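Local coordinates for leucine-rich repeat protein (Bacteroides thetaiotaomicron, PDB 4ECN) that is of unknown function but, as an extracellular leucine-rich repeat protein, probably serves in protein binding, at residues A[412-417]-A[755-760]. Sequence-based numbering, arbitrary orientation.
Sequences PEMKPI and LSNMDV
A single selenomethionine, M414, spans the gap between the loop after helix 402-409 and S756 and N757 at the start of strand 757-759, part of a parallel sheet consistent with the leucine-rich repeat fold, and so illustrates how a long unbranched side chain, here with selenium in place of sulfur, can bring into touch parts of a fold whose backbones stay well apart. The CA atoms of M414 and S756 are 10.9 Å apart, and the side chain bridges much of that gap: CG sits beside the backbone N (chi1 -66°), and the chain beyond it is extended. Its end methyl comes up to the hydroxymethyl group of S756, with CE 4.0 Å from OG and 4.2 Å from CB. The selenium, one atom back along the chain, lies near the end of the N757 side chain.

M414 also touches T731, while N757 packs on L404 and A407 of helix 402-409, so helix and loop together meet strand 757-759. The OG of S756 hydrogen-bonds to K779 NZ and Q777 O, both just before strand 780-782. With the hydroxyl engaged by these two partners, it meets M414 through van der Waals contact, and the contact, small at 76 Å², amounts to weak dispersion with no hydrogen bond across it.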
ATOM      1  N   PRO A 412      22.903 -24.093 -13.330  1.00 72.11           N
ATOM      2  CA  PRO A 412      22.496 -24.407 -11.943  1.00 73.32           C
ATOM      3  C   PRO A 412      23.565 -24.037 -10.901  1.00 80.88           C
ATOM      4  O   PRO A 412      23.258 -24.037  -9.703  1.00 80.91           O
ATOM      5  CB  PRO A 412      22.267 -25.920 -11.973  1.00 75.49           C
ATOM      6  CG  PRO A 412      22.270 -26.306 -13.453  1.00 79.58           C
ATOM      7  CD  PRO A 412      23.195 -25.329 -14.082  1.00 74.64           C
ATOM      8  N   GLU A 413      24.797 -23.684 -11.347  1.00 79.20           N
ATOM      9  CA  GLU A 413      25.884 -23.238 -10.459  1.00 79.81           C
ATOM     10  C   GLU A 413      25.711 -21.756 -10.032  1.00 81.80           C
ATOM     11  O   GLU A 413      26.491 -21.274  -9.207  1.00 82.32           O
ATOM     12  CB  GLU A 413      27.266 -23.403 -11.127  1.00 81.96           C
ATOM     13  CG  GLU A 413      27.696 -24.819 -11.480  1.00 97.42           C
ATOM     14  CD  GLU A 413      29.078 -24.880 -12.112  1.00127.09           C
ATOM     15  OE1 GLU A 413      29.257 -24.350 -13.236  1.00124.67           O
ATOM     16  OE2 GLU A 413      29.986 -25.463 -11.475  1.00121.49           O
HETATM   17  N   MSE A 414      24.729 -21.028 -10.624  1.00 75.30           N
HETATM   18  CA  MSE A 414      24.445 -19.615 -10.340  1.00 73.16           C
HETATM   19  C   MSE A 414      22.953 -19.431 -10.044  1.00 73.77           C
HETATM   20  O   MSE A 414      22.128 -20.146 -10.618  1.00 72.60           O
HETATM   21  CB  MSE A 414      24.885 -18.723 -11.514  1.00 75.09           C
HETATM   22  CG  MSE A 414      26.407 -18.699 -11.750  1.00 83.17           C
HETATM   23 SE   MSE A 414      26.945 -18.041 -13.560  0.75 92.25          SE
HETATM   24  CE  MSE A 414      28.914 -18.392 -13.532  1.00 89.34           C
ATOM     25  N   LYS A 415      22.605 -18.493  -9.133  1.00 68.73           N
ATOM     26  CA  LYS A 415      21.208 -18.246  -8.757  1.00 67.83           C
ATOM     27  C   LYS A 415      20.436 -17.604  -9.933  1.00 68.87           C
ATOM     28  O   LYS A 415      21.025 -16.804 -10.668  1.00 68.61           O
ATOM     29  CB  LYS A 415      21.088 -17.379  -7.486  1.00 71.20           C
ATOM     30  CG  LYS A 415      21.580 -15.939  -7.595  1.00 94.84           C
ATOM     31  CD  LYS A 415      20.971 -15.064  -6.493  1.00108.82           C
ATOM     32  CE  LYS A 415      21.198 -13.586  -6.737  1.00117.97           C
ATOM     33  NZ  LYS A 415      20.407 -12.736  -5.809  1.00124.68           N
ATOM     34  N   PRO A 416      19.142 -17.956 -10.152  1.00 62.08           N
ATOM     35  CA  PRO A 416      18.407 -17.381 -11.299  1.00 60.22           C
ATOM     36  C   PRO A 416      18.199 -15.875 -11.173  1.00 61.41           C
ATOM     37  O   PRO A 416      18.177 -15.330 -10.059  1.00 61.28           O
ATOM     38  CB  PRO A 416      17.059 -18.112 -11.268  1.00 61.92           C
ATOM     39  CG  PRO A 416      16.912 -18.585  -9.882  1.00 66.70           C
ATOM     40  CD  PRO A 416      18.300 -18.908  -9.403  1.00 62.97           C
ATOM     41  N   ILE A 417      18.042 -15.203 -12.324  1.00 54.54           N
ATOM     42  CA  ILE A 417      17.868 -13.757 -12.357  1.00 51.67           C
ATOM     43  C   ILE A 417      16.376 -13.463 -12.116  1.00 56.13           C
ATOM     44  O   ILE A 417      15.504 -13.979 -12.827  1.00 56.07           O
ATOM     45  CB  ILE A 417      18.427 -13.140 -13.663  1.00 52.38           C
ATOM     46  CG1 ILE A 417      19.902 -13.561 -13.851  1.00 50.78           C
ATOM     47  CG2 ILE A 417      18.292 -11.616 -13.625  1.00 52.55           C
ATOM     48  CD1 ILE A 417      20.509 -13.286 -15.112  1.00 48.09           C
ATOM     49  N   LEU A 755      35.863 -18.128 -17.045  1.00 41.58           N
ATOM     50  CA  LEU A 755      35.031 -17.268 -17.889  1.00 38.93           C
ATOM     51  C   LEU A 755      33.886 -18.087 -18.455  1.00 42.39           C
ATOM     52  O   LEU A 755      34.139 -19.079 -19.113  1.00 42.79           O
ATOM     53  CB  LEU A 755      35.871 -16.617 -19.011  1.00 38.22           C
ATOM     54  CG  LEU A 755      35.119 -15.708 -20.044  1.00 40.97           C
ATOM     55  CD1 LEU A 755      34.377 -14.508 -19.375  1.00 39.44           C
ATOM     56  CD2 LEU A 755      36.057 -15.240 -21.143  1.00 40.14           C
ATOM     57  N   SER A 756      32.640 -17.748 -18.095  1.00 38.85           N
ATOM     58  CA  SER A 756      31.458 -18.482 -18.551  1.00 38.36           C
ATOM     59  C   SER A 756      30.675 -17.715 -19.619  1.00 42.74           C
ATOM     60  O   SER A 756      30.304 -18.305 -20.634  1.00 43.88           O
ATOM     61  CB  SER A 756      30.516 -18.804 -17.387  1.00 40.95           C
ATOM     62  OG  SER A 756      30.851 -19.994 -16.694  1.00 52.13           O
ATOM     63  N   ASN A 757      30.373 -16.429 -19.377  1.00 37.43           N
ATOM     64  CA  ASN A 757      29.511 -15.679 -20.277  1.00 36.84           C
ATOM     65  C   ASN A 757      30.166 -14.397 -20.762  1.00 41.39           C
ATOM     66  O   ASN A 757      30.619 -13.581 -19.949  1.00 42.75           O
ATOM     67  CB  ASN A 757      28.202 -15.344 -19.548  1.00 37.97           C
ATOM     68  CG  ASN A 757      27.785 -16.390 -18.554  1.00 58.15           C
ATOM     69  OD1 ASN A 757      27.526 -17.546 -18.907  1.00 50.26           O
ATOM     70  ND2 ASN A 757      27.862 -16.035 -17.273  1.00 47.46           N
HETATM   71  N   MSE A 758      30.201 -14.201 -22.091  1.00 36.18           N
HETATM   72  CA  MSE A 758      30.788 -12.986 -22.658  1.00 34.59           C
HETATM   73  C   MSE A 758      30.014 -12.526 -23.875  1.00 40.95           C
HETATM   74  O   MSE A 758      29.702 -13.327 -24.755  1.00 41.11           O
HETATM   75  CB  MSE A 758      32.271 -13.161 -23.016  1.00 35.43           C
HETATM   76  CG  MSE A 758      32.911 -11.838 -23.406  1.00 40.30           C
HETATM   77 SE   MSE A 758      34.812 -11.851 -23.302  0.75 46.32          SE
HETATM   78  CE  MSE A 758      35.153 -10.137 -24.057  1.00 43.06           C
ATOM     79  N   ASP A 759      29.727 -11.220 -23.927  1.00 39.89           N
ATOM     80  CA  ASP A 759      29.007 -10.626 -25.046  1.00 40.74           C
ATOM     81  C   ASP A 759      29.754  -9.386 -25.556  1.00 45.50           C
ATOM     82  O   ASP A 759      29.915  -8.405 -24.821  1.00 45.96           O
ATOM     83  CB  ASP A 759      27.558 -10.280 -24.658  1.00 41.96           C
ATOM     84  CG  ASP A 759      26.587 -10.173 -25.823  1.00 50.85           C
ATOM     85  OD1 ASP A 759      27.047  -9.963 -26.970  1.00 53.10           O
ATOM     86  OD2 ASP A 759      25.367 -10.260 -25.585  1.00 53.02           O
ATOM     87  N   VAL A 760      30.252  -9.473 -26.802  1.00 41.27           N
ATOM     88  CA  VAL A 760      30.954  -8.384 -27.477  1.00 41.85           C
ATOM     89  C   VAL A 760      30.139  -7.942 -28.709  1.00 45.76           C
ATOM     90  O   VAL A 760      30.712  -7.386 -29.655  1.00 45.29           O
ATOM     91  CB  VAL A 760      32.432  -8.696 -27.851  1.00 46.41           C
ATOM     92  CG1 VAL A 760      33.329  -8.573 -26.638  1.00 46.24           C
ATOM     93  CG2 VAL A 760      32.598 -10.052 -28.527  1.00 46.32           C
TER